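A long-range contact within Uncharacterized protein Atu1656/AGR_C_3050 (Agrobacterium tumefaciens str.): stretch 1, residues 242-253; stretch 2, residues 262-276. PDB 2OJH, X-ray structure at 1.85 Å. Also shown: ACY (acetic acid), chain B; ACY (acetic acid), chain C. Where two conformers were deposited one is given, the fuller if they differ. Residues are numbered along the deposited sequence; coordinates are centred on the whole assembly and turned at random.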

# COMPACT_ATOMS: atom_id res chain seq x y z
N ASP A 242 8.29 -13.24 6.13
CA ASP A 242 7.09 -12.42 5.99
C ASP A 242 7.45 -10.92 6.12
O ASP A 242 8.54 -10.50 5.72
CB ASP A 242 6.09 -12.85 7.04
CG ASP A 242 4.71 -12.97 6.50
OD1 ASP A 242 4.45 -12.50 5.37
OD2 ASP A 242 3.86 -13.56 7.18
N HIS A 243 6.54 -10.11 6.67
CA HIS A 243 6.75 -8.64 6.77
C HIS A 243 6.44 -8.06 8.17
O HIS A 243 5.41 -7.40 8.37
CB HIS A 243 5.93 -7.93 5.70
CG HIS A 243 4.47 -8.27 5.72
ND1 HIS A 243 3.49 -7.32 5.95
CD2 HIS A 243 3.81 -9.43 5.50
CE1 HIS A 243 2.30 -7.89 5.87
NE2 HIS A 243 2.46 -9.17 5.59
N PRO A 244 7.30 -8.33 9.13
CA PRO A 244 7.10 -7.93 10.51
C PRO A 244 7.22 -6.41 10.77
O PRO A 244 7.68 -5.64 9.90
CB PRO A 244 8.25 -8.64 11.24
CG PRO A 244 8.70 -9.70 10.30
CD PRO A 244 8.56 -9.07 8.98
N ARG A 245 6.83 -6.01 11.98
CA ARG A 245 7.06 -4.68 12.51
C ARG A 245 8.49 -4.52 12.98
O ARG A 245 9.19 -5.51 13.18
CB ARG A 245 6.21 -4.47 13.75
CG ARG A 245 4.75 -4.48 13.50
CD ARG A 245 4.05 -3.75 14.62
NE ARG A 245 2.65 -3.60 14.28
CZ ARG A 245 2.20 -2.81 13.32
NH1 ARG A 245 3.03 -2.04 12.61
NH2 ARG A 245 0.90 -2.77 13.08
N ASP A 246 8.87 -3.27 13.19
CA ASP A 246 9.99 -2.90 14.07
C ASP A 246 11.30 -3.60 13.80
O ASP A 246 11.93 -4.16 14.72
CB ASP A 246 9.58 -3.05 15.56
CG ASP A 246 8.38 -2.18 15.93
OD1 ASP A 246 8.11 -1.16 15.28
OD2 ASP A 246 7.68 -2.52 16.91
N LEU A 247 11.73 -3.54 12.54
CA LEU A 247 13.07 -4.04 12.18
C LEU A 247 13.82 -2.95 11.43
O LEU A 247 13.21 -2.02 10.90
CB LEU A 247 12.92 -5.26 11.26
CG LEU A 247 12.24 -6.49 11.85
CD1 LEU A 247 11.88 -7.46 10.74
CD2 LEU A 247 13.18 -7.15 12.84
N ASP A 248 15.14 -3.10 11.38
CA ASP A 248 16.01 -2.24 10.59
C ASP A 248 15.84 -2.61 9.12
O ASP A 248 16.27 -3.69 8.70
CB ASP A 248 17.46 -2.43 11.06
CG ASP A 248 17.70 -1.79 12.41
OD1 ASP A 248 17.20 -0.66 12.61
OD2 ASP A 248 18.36 -2.40 13.27
N VAL A 249 15.14 -1.75 8.38
CA VAL A 249 14.90 -1.96 6.93
C VAL A 249 15.54 -0.85 6.06
O VAL A 249 16.20 0.05 6.59
CB VAL A 249 13.40 -2.16 6.58
CG1 VAL A 249 12.81 -3.34 7.37
CG2 VAL A 249 12.57 -0.87 6.79
N ARG A 250 15.38 -0.96 4.74
CA ARG A 250 15.87 0.01 3.77
C ARG A 250 14.69 0.43 2.91
O ARG A 250 13.94 -0.42 2.45
CB ARG A 250 16.93 -0.62 2.86
CG ARG A 250 18.20 -1.09 3.57
CD ARG A 250 19.07 -1.95 2.64
NE ARG A 250 20.46 -2.04 3.07
CZ ARG A 250 20.94 -2.92 3.95
NH1 ARG A 250 20.14 -3.81 4.53
NH2 ARG A 250 22.23 -2.91 4.26
N VAL A 251 14.51 1.74 2.71
CA VAL A 251 13.52 2.24 1.76
C VAL A 251 14.31 2.42 0.46
O VAL A 251 15.31 3.15 0.41
CB VAL A 251 12.84 3.54 2.25
CG1 VAL A 251 11.92 4.14 1.18
CG2 VAL A 251 12.05 3.26 3.55
N GLN A 252 13.87 1.70 -0.58
CA GLN A 252 14.57 1.62 -1.83
C GLN A 252 13.80 2.31 -2.93
O GLN A 252 12.58 2.45 -2.85
CB GLN A 252 14.73 0.16 -2.25
CG GLN A 252 15.34 -0.75 -1.23
CD GLN A 252 16.82 -0.59 -1.16
OE1 GLN A 252 17.31 0.18 -0.35
NE2 GLN A 252 17.54 -1.27 -2.04
N LEU A 253 14.53 2.67 -3.98
CA LEU A 253 13.93 3.24 -5.17
C LEU A 253 14.63 2.63 -6.38
O LEU A 253 15.85 2.35 -6.33
CB LEU A 253 14.10 4.77 -5.19
CG LEU A 253 13.24 5.62 -6.15
CD1 LEU A 253 11.84 5.69 -5.66
CD2 LEU A 253 13.79 7.06 -6.32
N GLU A 262 18.45 1.91 -5.70
CA GLU A 262 19.22 2.66 -4.71
C GLU A 262 18.52 2.64 -3.37
O GLU A 262 17.30 2.47 -3.31
CB GLU A 262 19.46 4.10 -5.18
CG GLU A 262 18.19 4.93 -5.37
CD GLU A 262 18.48 6.27 -6.03
OE1 GLU A 262 19.32 7.03 -5.49
OE2 GLU A 262 17.88 6.56 -7.09
N THR A 263 19.29 2.80 -2.30
CA THR A 263 18.73 3.00 -0.96
C THR A 263 18.52 4.49 -0.74
O THR A 263 19.46 5.27 -0.79
CB THR A 263 19.66 2.43 0.13
OG1 THR A 263 19.84 1.03 -0.13
CG2 THR A 263 19.05 2.58 1.51
N LEU A 264 17.27 4.89 -0.55
CA LEU A 264 16.99 6.27 -0.24
C LEU A 264 17.41 6.55 1.21
O LEU A 264 18.13 7.52 1.47
CB LEU A 264 15.49 6.57 -0.46
CG LEU A 264 15.08 6.45 -1.92
CD1 LEU A 264 13.56 6.81 -2.05
CD2 LEU A 264 15.93 7.31 -2.86
N PHE A 265 16.97 5.72 2.16
CA PHE A 265 17.42 5.86 3.55
C PHE A 265 17.19 4.55 4.31
O PHE A 265 16.39 3.74 3.87
CB PHE A 265 16.69 7.03 4.24
CG PHE A 265 15.21 7.08 3.95
CD1 PHE A 265 14.74 7.79 2.86
CD2 PHE A 265 14.30 6.43 4.79
CE1 PHE A 265 13.36 7.85 2.59
CE2 PHE A 265 12.93 6.49 4.54
CZ PHE A 265 12.47 7.20 3.42
N ASP A 266 17.94 4.35 5.40
CA ASP A 266 17.64 3.31 6.39
C ASP A 266 16.46 3.76 7.24
O ASP A 266 16.21 4.96 7.39
CB ASP A 266 18.80 3.08 7.32
CG ASP A 266 20.02 2.52 6.61
OD1 ASP A 266 19.88 1.96 5.50
OD2 ASP A 266 21.13 2.65 7.16
N LEU A 267 15.76 2.80 7.82
CA LEU A 267 14.56 3.12 8.59
C LEU A 267 14.26 2.00 9.60
O LEU A 267 14.49 0.81 9.34
CB LEU A 267 13.39 3.34 7.64
CG LEU A 267 12.00 3.50 8.24
CD1 LEU A 267 11.24 4.62 7.58
CD2 LEU A 267 11.21 2.21 8.11
N PHE A 268 13.75 2.41 10.76
CA PHE A 268 13.26 1.45 11.73
C PHE A 268 11.77 1.34 11.50
O PHE A 268 11.01 2.34 11.62
CB PHE A 268 13.58 1.90 13.15
CG PHE A 268 13.19 0.89 14.19
CD1 PHE A 268 14.00 -0.21 14.43
CD2 PHE A 268 12.01 1.03 14.88
CE1 PHE A 268 13.64 -1.15 15.37
CE2 PHE A 268 11.62 0.09 15.83
CZ PHE A 268 12.44 -1.00 16.08
N GLY A 269 11.35 0.15 11.10
CA GLY A 269 9.95 -0.07 10.72
C GLY A 269 9.78 -1.36 9.93
O GLY A 269 10.29 -2.42 10.32
N GLY A 270 9.09 -1.26 8.80
CA GLY A 270 8.69 -2.43 8.03
C GLY A 270 7.18 -2.39 7.94
O GLY A 270 6.63 -1.58 7.19
N GLN A 271 6.51 -3.25 8.69
CA GLN A 271 5.04 -3.23 8.65
C GLN A 271 4.56 -1.84 9.09
O GLN A 271 5.02 -1.33 10.11
CB GLN A 271 4.49 -4.33 9.57
CG GLN A 271 2.94 -4.27 9.76
CD GLN A 271 2.20 -4.70 8.51
OE1 GLN A 271 2.80 -4.86 7.45
NE2 GLN A 271 0.90 -4.94 8.64
N GLY A 272 3.63 -1.26 8.33
CA GLY A 272 3.09 0.08 8.62
C GLY A 272 3.81 1.22 7.88
O GLY A 272 3.21 2.28 7.62
N THR A 273 5.08 1.01 7.56
CA THR A 273 5.89 2.05 6.92
C THR A 273 5.21 2.55 5.63
O THR A 273 5.05 3.76 5.43
CB THR A 273 7.35 1.54 6.68
OG1 THR A 273 7.98 1.38 7.95
CG2 THR A 273 8.19 2.53 5.86
N MSE A 274 4.80 1.63 4.75
CA MSE A 274 4.17 2.03 3.49
C MSE A 274 3.32 0.92 2.87
O MSE A 274 3.47 0.60 1.69
CB MSE A 274 5.21 2.55 2.45
CG MSE A 274 6.21 1.52 2.03
SE MSE A 274 7.46 2.21 0.68
CE MSE A 274 8.18 3.73 1.74
N ASN A 275 2.40 0.31 3.64
CA ASN A 275 1.70 -0.85 3.04
C ASN A 275 0.92 -0.48 1.80
O ASN A 275 0.83 -1.28 0.85
CB ASN A 275 0.73 -1.53 4.02
CG ASN A 275 1.42 -2.07 5.20
OD1 ASN A 275 1.76 -1.31 6.12
ND2 ASN A 275 1.68 -3.38 5.21
N SER A 276 0.35 0.71 1.82
CA SER A 276 -0.62 1.12 0.81
C SER A 276 -0.04 2.20 -0.13
O SER A 276 1.00 2.81 0.20
CB SER A 276 -1.87 1.64 1.49
OG SER A 276 -2.60 0.56 2.06
C ACY B . 8.30 -14.73 2.88
O ACY B . 7.05 -14.60 2.95
OXT ACY B . 9.10 -14.33 3.75
CH3 ACY B . 8.89 -15.42 1.68
C ACY C . -0.95 -10.28 3.82
O ACY C . -1.47 -9.33 4.44
OXT ACY C . 0.25 -10.57 3.84
CH3 ACY C . -1.82 -11.16 2.98
O HOH W 1 7.08 -1.34 11.83

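The two stretches meet as neighbouring antiparallel β-strands, zipped by backbone hydrogen bonds, padded on one face by apolar side chains and extended at one end by polar contacts between loops. The case illustrates a general principle: the backbone sets the register, and the side chains specialise according to the face on which they fall.

Paired hydrogen bonds alternate along the ladder. Leu 247 N donates to Gly 269 O and Gly 269 N to Leu 247 O, both at 2.9 Å; Val 249 N reaches Leu 267 O at 2.8 Å, and Leu 267 N returns to Val 249 O at 3.0 Å. Regularity then breaks at a β-bulge. Val 251 N still donates to Phe 265 O (3.0 Å), but Val 251 O accepts from Leu 264 N (2.8 Å), so the register slips by one residue before Leu 253 and Glu 262 resume the reciprocal pattern, with Leu 253 N to Glu 262 O at 2.9 Å and Glu 262 N to Leu 253 O at 2.7 Å.

The face carrying Val 249, Val 251, Leu 253, Phe 265 and Leu 267 is largely apolar. Val 251, with the largest area covered by the opposing stretch, lays its CB over the face of the Phe 265 ring, 4.0 Å from the centroid, in a CH-π contact; its CG1 lies 3.8 Å from CE of selenomethionine Met 274. Val 249 CG2 packs against Leu 267 CD2 at 3.6 Å. Branched and compact, the valines fill space close to the backbone. At the bulge, Leu 264 points toward the partner strand, bringing its CD1 to 3.8 Å from Leu 253 CB.

The face of Asp 248, Arg 250, Gln 252, Thr 263 and Asp 266 is mostly polar, though Phe 268 shares it, with Asp 248 OD1 at the edge of its ring, 3.7 Å from Phe 268 CD1. Here Thr 263 OG1 donates to Gln 252 OE1 at 2.7 Å, a short bond between side chains directly paired across the strands.

Beyond the strand, Gln 271 N donates to Pro 244 O (2.9 Å), a backbone-to-backbone bond that draws only on the carbonyl of Pro 244 and so does not depend on its side chain. Gln 271 OE1 accepts from both His 243 ND1 (3.0 Å) and Asn 275 ND2 (2.9 Å), while CG of the same glutamine lies over one face of the Arg 245 guanidinium. A water joins Asp 246 N (3.0 Å from its oxygen) to Gln 271 O (2.7 Å). Glycine suits position 270 twice over: its backbone angles themselves call for it, and a β-carbon would clash with Pro 244 O.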